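Local coordinates for protein N5-Carboxyaminoimidazole ribonucleotide synthetase (Staphylococcus aureus subsp. aureus, PDB 3ORQ) that catalyses, as a PurK/PurT-family ATP-grasp enzyme, the ATP-dependent conversion of 5-aminoimidazole ribonucleotide and bicarbonate to N5-carboxyaminoimidazole ribonucleotide in purine biosynthesis, at residues 45-50 with 54-59; 219-224 with 349-354; 258-261 with 265-268. All coordinates share one frame; numbering follows the deposited sequence.

Interaction 1. Residues 45-50 with 54-59; sequences EDCPCR and HEFIQA
This is a surface contact in which the Phe-56 ring lies against Arg-50, Cys-47 and Glu-45, where the loop after strand 37-42 folds back over strand 55-58 at the edge of the parallel sheet of the preATP-grasp domain. A type I beta turn from Cys-47 to Arg-50, closed by Arg-50 N to Cys-47 O, reverses the loop so that Glu-45 and Cys-47 on one side and Arg-50 on the other reach the phenyl ring. Phe-56 CG stands anti to its backbone N (chi1 169°), which directs the ring at the loop. Arg-50 runs extended past one face: its CD sits 4.0 Å from the Phe-56 centroid and 24° off the normal, a CH-pi contact. Further out, Arg-50 NE comes to 3.4 Å from Phe-56 CD2, and the guanidinium is tilted 26° to the ring plane and offset toward the CD2/CE2 rim. A nearly straight hydrogen bond from Arg-50 NH1 to Glu-45 O, 3.1 Å and in the guanidinium plane, helps hold that group's rotation and links the two ends of segment 45-50 beside the ring. On the opposite face, the backbone N of Gln-58 stands over the ring centre. Cys-47 SG approaches Phe-56 CE1 obliquely at 3.8 Å, a sulfur-aromatic contact, while Glu-45 CA meets Phe-56 CZ at 3.9 Å. Gln-58 brings its amide across Glu-45 CB, but NE2 is hydrogen-bonded to Pro-43 O. Beyond the contact, strand 55-58 pairs with strand 37-42 through Glu-55 and Ile-57, the Ile-57 side chain packs on helix 64-73, and Cys-49 rests on helix 22-33.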
# COMPACT_ATOMS: atom_id res chain seq x y z
N GLU A 45 6.68 5.98 22.34
CA GLU A 45 6.16 7.11 21.59
C GLU A 45 6.83 7.24 20.22
O GLU A 45 6.36 8.02 19.37
CB GLU A 45 6.33 8.42 22.38
CG GLU A 45 7.74 8.98 22.34
CD GLU A 45 7.91 10.19 23.25
OE1 GLU A 45 6.88 10.67 23.81
OE2 GLU A 45 9.07 10.65 23.40
N ASP A 46 7.91 6.49 20.01
CA ASP A 46 8.59 6.44 18.70
C ASP A 46 8.15 5.23 17.87
O ASP A 46 8.72 4.98 16.82
CB ASP A 46 10.12 6.45 18.85
CG ASP A 46 10.64 7.73 19.55
OD1 ASP A 46 10.22 8.87 19.16
OD2 ASP A 46 11.48 7.60 20.49
N CYS A 47 7.16 4.48 18.34
CA CYS A 47 6.73 3.32 17.58
C CYS A 47 6.38 3.73 16.15
O CYS A 47 5.71 4.73 15.94
CB CYS A 47 5.56 2.60 18.24
SG CYS A 47 3.95 3.46 18.22
N PRO A 48 6.81 2.91 15.16
CA PRO A 48 6.58 3.09 13.73
C PRO A 48 5.10 3.29 13.33
O PRO A 48 4.84 3.88 12.30
CB PRO A 48 7.08 1.78 13.11
CG PRO A 48 8.04 1.17 14.17
CD PRO A 48 7.56 1.68 15.50
N CYS A 49 4.16 2.80 14.12
CA CYS A 49 2.74 2.81 13.71
C CYS A 49 2.06 4.12 14.15
O CYS A 49 0.94 4.43 13.75
CB CYS A 49 2.01 1.60 14.33
SG CYS A 49 0.25 1.33 13.84
N ARG A 50 2.77 4.92 14.94
CA ARG A 50 2.13 6.04 15.62
C ARG A 50 1.47 7.05 14.70
O ARG A 50 0.40 7.57 15.01
CB ARG A 50 3.12 6.77 16.54
CG ARG A 50 2.51 8.04 17.09
CD ARG A 50 3.34 8.62 18.21
NE ARG A 50 2.68 9.78 18.78
CZ ARG A 50 3.27 10.64 19.61
NH1 ARG A 50 4.54 10.46 19.99
NH2 ARG A 50 2.60 11.69 20.04
N HIS A 54 -5.32 6.97 13.86
CA HIS A 54 -6.14 8.11 14.24
C HIS A 54 -5.87 8.47 15.67
O HIS A 54 -5.88 9.63 16.02
CB HIS A 54 -7.63 7.79 14.08
CG HIS A 54 -8.04 7.68 12.65
ND1 HIS A 54 -7.72 6.59 11.88
CD2 HIS A 54 -8.68 8.54 11.82
CE1 HIS A 54 -8.16 6.77 10.64
NE2 HIS A 54 -8.75 7.94 10.58
N GLU A 55 -5.56 7.47 16.48
CA GLU A 55 -5.31 7.75 17.86
C GLU A 55 -4.18 6.86 18.37
O GLU A 55 -4.05 5.71 17.97
CB GLU A 55 -6.61 7.50 18.59
CG GLU A 55 -6.70 8.00 19.98
CD GLU A 55 -8.15 8.16 20.41
OE1 GLU A 55 -9.08 8.13 19.53
OE2 GLU A 55 -8.35 8.32 21.62
N PHE A 56 -3.35 7.41 19.25
CA PHE A 56 -2.24 6.68 19.81
C PHE A 56 -2.42 6.65 21.34
O PHE A 56 -2.60 7.70 21.96
CB PHE A 56 -0.91 7.34 19.41
CG PHE A 56 0.27 6.81 20.15
CD1 PHE A 56 0.59 5.49 20.09
CD2 PHE A 56 1.06 7.66 20.94
CE1 PHE A 56 1.68 4.99 20.82
CE2 PHE A 56 2.16 7.16 21.68
CZ PHE A 56 2.46 5.85 21.62
N ILE A 57 -2.42 5.45 21.91
CA ILE A 57 -2.47 5.26 23.34
C ILE A 57 -1.10 4.72 23.79
O ILE A 57 -0.72 3.58 23.46
CB ILE A 57 -3.52 4.27 23.77
CG1 ILE A 57 -4.95 4.76 23.43
CG2 ILE A 57 -3.40 3.99 25.28
CD1 ILE A 57 -6.03 3.66 23.65
N GLN A 58 -0.35 5.55 24.51
CA GLN A 58 0.96 5.13 24.99
C GLN A 58 0.75 4.45 26.36
O GLN A 58 0.31 5.09 27.32
CB GLN A 58 1.92 6.33 25.12
CG GLN A 58 3.31 5.90 25.63
CD GLN A 58 4.37 7.03 25.68
OE1 GLN A 58 4.06 8.21 25.54
NE2 GLN A 58 5.63 6.64 25.88
N ALA A 59 1.02 3.15 26.40
CA ALA A 59 0.91 2.37 27.62
C ALA A 59 1.59 1.02 27.44
O ALA A 59 1.76 0.55 26.32
CB ALA A 59 -0.56 2.20 27.98

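Interaction 2. Residues 219-224 with 349-354; sequences NQILFK and SRKMGH. With POP (pyrophosphate 2-), chain E.
The guanidinium of Arg-350 takes pyrophosphate O5 at its edge, in plane, while the side chains that touch between 219-224 and 349-354, Ile-221 with Ser-349 and Lys-351, meet through aliphatic and hydroxyl groups. The two segments lead into strands 221-227 and 351-358 of the large antiparallel sheet, where strand 313-319 runs between them, joining the ATP-grasp domain to the C-terminal domain. With a strand intervening, only side chains bridge the gap. Ile-221 points toward the other segment, its CG2 meeting Lys-351 CE at 4.2 Å as the two chains pass with their ends heading opposite ways. Ile-221 CD1, on the other branch, comes to 4.2 Å from Ser-349 OG. These are loose van der Waals contacts. Lys-351 has its aliphatic chain fully extended beyond CG, which carries NZ past the isoleucine to a long, weak ion pair with Asp-158, a residue that probably binds ATP. Gln-220, just before Ile-221 in the same segment, touches ADP. Arg-350 points away from Ile-221 and serves the other ligand. With CG anti to the backbone N (chi1 -168°) and the chain straight out to NE, its head reaches pyrophosphate, which Lys-343 also binds, while NH1 is held by Glu-345 O. The grip is two-pronged and close to straight: Arg-350 NE donates to pyrophosphate O5 at 3.0 Å and its NH2 to O6 at 3.2 Å, two oxygens on the same phosphorus, P2.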
# COMPACT_ATOMS: atom_id res chain seq x y z
N ASN A 219 22.47 -15.93 11.17
CA ASN A 219 22.60 -15.73 12.61
C ASN A 219 21.24 -15.86 13.28
O ASN A 219 20.91 -15.16 14.23
CB ASN A 219 23.28 -14.37 12.91
CG ASN A 219 24.66 -14.25 12.28
OD1 ASN A 219 25.44 -15.22 12.26
ND2 ASN A 219 24.98 -13.08 11.77
N GLN A 220 20.45 -16.78 12.73
CA GLN A 220 19.15 -17.17 13.30
C GLN A 220 18.06 -16.12 13.13
O GLN A 220 16.96 -16.26 13.65
CB GLN A 220 19.30 -17.67 14.74
CG GLN A 220 20.07 -19.03 14.84
CD GLN A 220 21.60 -18.87 14.68
OE1 GLN A 220 22.24 -18.09 15.40
NE2 GLN A 220 22.18 -19.61 13.73
N ILE A 221 18.38 -15.08 12.36
CA ILE A 221 17.43 -14.01 11.99
C ILE A 221 17.04 -14.18 10.53
O ILE A 221 17.90 -14.40 9.69
CB ILE A 221 18.08 -12.63 12.16
CG1 ILE A 221 18.72 -12.50 13.56
CG2 ILE A 221 17.10 -11.52 11.85
CD1 ILE A 221 19.63 -11.28 13.70
N LEU A 222 15.75 -14.05 10.23
CA LEU A 222 15.31 -14.15 8.84
C LEU A 222 16.13 -13.20 7.96
O LEU A 222 16.31 -12.07 8.31
CB LEU A 222 13.79 -13.88 8.69
CG LEU A 222 13.29 -13.92 7.24
CD1 LEU A 222 13.57 -15.31 6.57
CD2 LEU A 222 11.81 -13.56 7.15
N PHE A 223 16.63 -13.70 6.85
CA PHE A 223 17.55 -12.97 5.99
C PHE A 223 16.95 -12.81 4.62
O PHE A 223 16.95 -11.71 4.07
CB PHE A 223 18.81 -13.80 5.87
CG PHE A 223 19.83 -13.30 4.89
CD1 PHE A 223 20.37 -12.02 5.01
CD2 PHE A 223 20.37 -14.19 3.95
CE1 PHE A 223 21.37 -11.59 4.14
CE2 PHE A 223 21.39 -13.78 3.08
CZ PHE A 223 21.89 -12.48 3.16
N LYS A 224 16.41 -13.90 4.08
CA LYS A 224 15.96 -13.95 2.69
C LYS A 224 14.75 -14.84 2.57
O LYS A 224 14.75 -15.93 3.10
CB LYS A 224 17.06 -14.48 1.76
CG LYS A 224 16.62 -14.66 0.30
CD LYS A 224 17.80 -14.83 -0.61
CE LYS A 224 18.80 -15.87 -0.00
NZ LYS A 224 18.31 -17.30 -0.10
N SER A 349 21.40 -5.27 14.57
CA SER A 349 20.56 -6.44 14.34
C SER A 349 19.07 -6.11 14.39
O SER A 349 18.23 -6.97 14.22
CB SER A 349 20.88 -7.55 15.36
OG SER A 349 22.12 -8.14 15.05
N ARG A 350 18.75 -4.85 14.61
CA ARG A 350 17.36 -4.43 14.65
C ARG A 350 16.82 -4.44 13.20
O ARG A 350 17.52 -4.07 12.26
CB ARG A 350 17.29 -3.03 15.28
CG ARG A 350 15.87 -2.61 15.64
CD ARG A 350 15.79 -1.37 16.45
NE ARG A 350 14.43 -1.15 16.94
CZ ARG A 350 13.95 0.00 17.42
NH1 ARG A 350 14.74 1.08 17.52
NH2 ARG A 350 12.69 0.08 17.84
N LYS A 351 15.59 -4.89 13.02
CA LYS A 351 14.96 -4.93 11.71
C LYS A 351 14.50 -3.53 11.44
O LYS A 351 13.59 -3.05 12.12
CB LYS A 351 13.76 -5.87 11.73
CG LYS A 351 14.14 -7.32 11.85
CD LYS A 351 12.93 -8.21 12.03
CE LYS A 351 13.38 -9.64 12.22
NZ LYS A 351 12.18 -10.55 12.36
N MSE A 352 15.10 -2.86 10.45
CA MSE A 352 14.85 -1.44 10.22
C MSE A 352 13.95 -1.26 9.00
O MSE A 352 13.40 -0.17 8.78
CB MSE A 352 16.18 -0.69 10.00
CG MSE A 352 17.23 -0.89 11.15
SE MSE A 352 16.65 -0.20 12.86
CE MSE A 352 16.60 1.63 12.52
N GLY A 353 13.86 -2.30 8.18
CA GLY A 353 13.06 -2.23 6.96
C GLY A 353 13.23 -3.52 6.20
O GLY A 353 13.78 -4.48 6.75
N HIS A 354 12.72 -3.55 4.96
CA HIS A 354 12.98 -4.67 4.07
C HIS A 354 12.89 -4.19 2.62
O HIS A 354 12.44 -3.07 2.31
CB HIS A 354 12.02 -5.84 4.34
CG HIS A 354 10.59 -5.54 3.96
ND1 HIS A 354 9.68 -5.00 4.84
CD2 HIS A 354 9.91 -5.72 2.79
CE1 HIS A 354 8.50 -4.86 4.24
NE2 HIS A 354 8.63 -5.27 2.98
P1 POP E . 14.05 -5.07 19.23
O1 POP E . 14.02 -5.52 20.68
O2 POP E . 15.31 -4.31 18.87
O3 POP E . 13.92 -6.26 18.31
O POP E . 12.76 -4.10 19.14
P2 POP E . 11.92 -3.91 17.79
O4 POP E . 11.01 -5.11 17.61
O5 POP E . 12.87 -3.74 16.65
O6 POP E . 11.11 -2.65 17.95

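Interaction 3. Residues 258-261 with 265-268; sequences FFID and QLYV. With ADP (adenosine-5'-diphosphate), chain D.
Strands 258-261 and 266-268 run antiparallel, their axes 4.6 Å apart at closest approach, with Phe-259 and Tyr-267 forming the hydrogen-bonded pair between two non-hydrogen-bonded pairs, Phe-258 with Val-268 and Ile-260 with Leu-266. This is a beta hairpin of the ATP-grasp domain, at one edge, within this chain, of the large antiparallel sheet that the ATP-grasp and C-terminal domains share. Phe-259 N donates to Tyr-267 O at 2.8 Å and Tyr-267 N to Phe-259 O at 2.9 Å, both in the carbonyl plane; toward the turn, Asp-261 N adds a third bond to Gln-265 O. Phe-258, Ile-260, Leu-266 and Val-268 share one face of the sheet, where helix 234-245 packs on Phe-258, Leu-266 and Val-268. Here Leu-266 reaches diagonally: its CD1 sits 3.7 Å from Phe-258 CB and also touches Ile-260 CG2, while CD2 lies near the ring carbons CD2 and CE2 of Phe-258. Val-268 runs next to Phe-258 in the same direction, its CG2 meeting CE2 of that ring. On the other face, Phe-259 and Tyr-267 diverge. Phe-259, with CG beside its backbone N (chi1 -62°), extends its ring to the ADP adenine, which it approaches obliquely, CZ lying 3.6 Å from N7; its CE1 comes close to the ribose carbons C2' and C3'. The same ring touches Glu-194, which hydrogen-bonds ADP, so the hairpin forms part of the nucleotide pocket. Tyr-267 turns toward the hairpin end instead, where its OH accepts a weak hydrogen bond from Gln-265 NE2. Asp-261 crosses it obliquely, carboxylate and ring planes 53° apart, and sets OD1 at the ring's edge, 3.2 Å from Tyr-267 CE1.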
# COMPACT_ATOMS: atom_id res chain seq x y z
N PHE A 258 8.21 -24.26 8.99
CA PHE A 258 8.54 -25.68 8.87
C PHE A 258 10.02 -25.91 8.60
O PHE A 258 10.68 -25.10 7.98
CB PHE A 258 7.80 -26.35 7.70
CG PHE A 258 6.30 -26.23 7.74
CD1 PHE A 258 5.68 -25.07 7.33
CD2 PHE A 258 5.52 -27.32 8.11
CE1 PHE A 258 4.28 -24.97 7.33
CE2 PHE A 258 4.15 -27.24 8.12
CZ PHE A 258 3.52 -26.05 7.72
N PHE A 259 10.51 -27.08 9.03
CA PHE A 259 11.81 -27.56 8.64
C PHE A 259 11.68 -28.68 7.60
O PHE A 259 10.80 -29.53 7.70
CB PHE A 259 12.58 -28.10 9.86
CG PHE A 259 12.85 -27.09 10.92
CD1 PHE A 259 13.01 -25.74 10.60
CD2 PHE A 259 12.96 -27.48 12.25
CE1 PHE A 259 13.28 -24.78 11.59
CE2 PHE A 259 13.23 -26.53 13.26
CZ PHE A 259 13.40 -25.17 12.92
N ILE A 260 12.56 -28.69 6.62
CA ILE A 260 12.70 -29.91 5.85
C ILE A 260 14.11 -30.56 6.02
O ILE A 260 15.14 -29.90 5.83
CB ILE A 260 12.26 -29.75 4.38
CG1 ILE A 260 13.46 -29.76 3.46
CG2 ILE A 260 11.26 -28.52 4.13
CD1 ILE A 260 13.50 -31.02 2.65
N ASP A 261 14.12 -31.84 6.41
CA ASP A 261 15.33 -32.70 6.57
C ASP A 261 16.37 -32.69 5.48
O ASP A 261 16.09 -32.30 4.36
CB ASP A 261 14.90 -34.19 6.65
CG ASP A 261 14.89 -34.70 8.05
OD1 ASP A 261 15.07 -33.87 8.97
OD2 ASP A 261 14.72 -35.91 8.23
N GLN A 265 12.21 -34.73 4.78
CA GLN A 265 11.15 -34.85 5.77
C GLN A 265 10.67 -33.50 6.37
O GLN A 265 11.50 -32.68 6.81
CB GLN A 265 11.61 -35.75 6.90
CG GLN A 265 10.52 -36.20 7.82
CD GLN A 265 10.73 -37.63 8.25
OE1 GLN A 265 10.48 -38.56 7.47
NE2 GLN A 265 11.21 -37.83 9.48
N LEU A 266 9.35 -33.32 6.41
CA LEU A 266 8.72 -32.07 6.88
C LEU A 266 8.43 -32.13 8.36
O LEU A 266 7.80 -33.08 8.83
CB LEU A 266 7.40 -31.79 6.12
CG LEU A 266 6.76 -30.39 6.25
CD1 LEU A 266 7.60 -29.35 5.52
CD2 LEU A 266 5.30 -30.30 5.78
N TYR A 267 8.91 -31.14 9.11
CA TYR A 267 8.45 -30.95 10.48
C TYR A 267 7.88 -29.53 10.67
O TYR A 267 8.41 -28.55 10.12
CB TYR A 267 9.58 -31.11 11.51
CG TYR A 267 10.47 -32.36 11.45
CD1 TYR A 267 11.34 -32.58 10.37
CD2 TYR A 267 10.50 -33.26 12.51
CE1 TYR A 267 12.16 -33.67 10.34
CE2 TYR A 267 11.33 -34.33 12.49
CZ TYR A 267 12.16 -34.54 11.40
OH TYR A 267 12.99 -35.64 11.37
N VAL A 268 6.83 -29.42 11.48
CA VAL A 268 6.39 -28.13 11.97
C VAL A 268 7.39 -27.65 13.02
O VAL A 268 7.65 -28.37 13.98
CB VAL A 268 5.01 -28.25 12.60
CG1 VAL A 268 4.42 -26.89 12.88
CG2 VAL A 268 4.09 -29.03 11.70
PB ADP D . 12.96 -17.92 16.90
O1B ADP D . 11.60 -18.20 17.49
O2B ADP D . 13.05 -17.51 15.46
O3B ADP D . 13.79 -17.06 17.81
PA ADP D . 13.36 -20.63 16.13
O1A ADP D . 13.01 -21.71 17.13
O2A ADP D . 12.37 -20.29 15.05
O3A ADP D . 13.79 -19.30 16.95
O5' ADP D . 14.75 -20.97 15.41
C5' ADP D . 15.44 -20.00 14.63
C4' ADP D . 16.32 -20.72 13.63
O4' ADP D . 17.26 -21.60 14.30
C3' ADP D . 15.52 -21.61 12.67
O3' ADP D . 15.03 -20.94 11.51
C2' ADP D . 16.55 -22.67 12.29
O2' ADP D . 17.28 -22.28 11.15
C1' ADP D . 17.46 -22.78 13.51
N9 ADP D . 16.92 -23.94 14.27
C8 ADP D . 16.03 -23.85 15.28
N7 ADP D . 15.69 -25.08 15.75
C5 ADP D . 16.41 -25.97 15.01
C6 ADP D . 16.54 -27.45 15.00
N6 ADP D . 15.81 -28.19 15.87
N1 ADP D . 17.37 -27.98 14.07
C2 ADP D . 18.07 -27.23 13.20
N3 ADP D . 18.01 -25.88 13.15
C4 ADP D . 17.20 -25.22 14.03

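How the interactions relate
Interactions 2 and 3 both reach the large antiparallel sheet, the hairpin of interaction 3 lying at one edge and nested in sequence inside the long loop that interaction 2 closes. Their centres are 22 Å apart, and ADP is common ground: Phe-259 meets its adenine and ribose, Gln-220 of interaction 2 also touches it, and the Lys-351 side chain is about 8 Å from both ADP and magnesium. Interaction 1 belongs to the N-terminal domain, 38 Å centre to centre from interaction 3. It comes within about 6 Å of interaction 2, nearest atoms, and the Cys-47 side chain is about 8 Å from the pyrophosphate that Arg-350 holds.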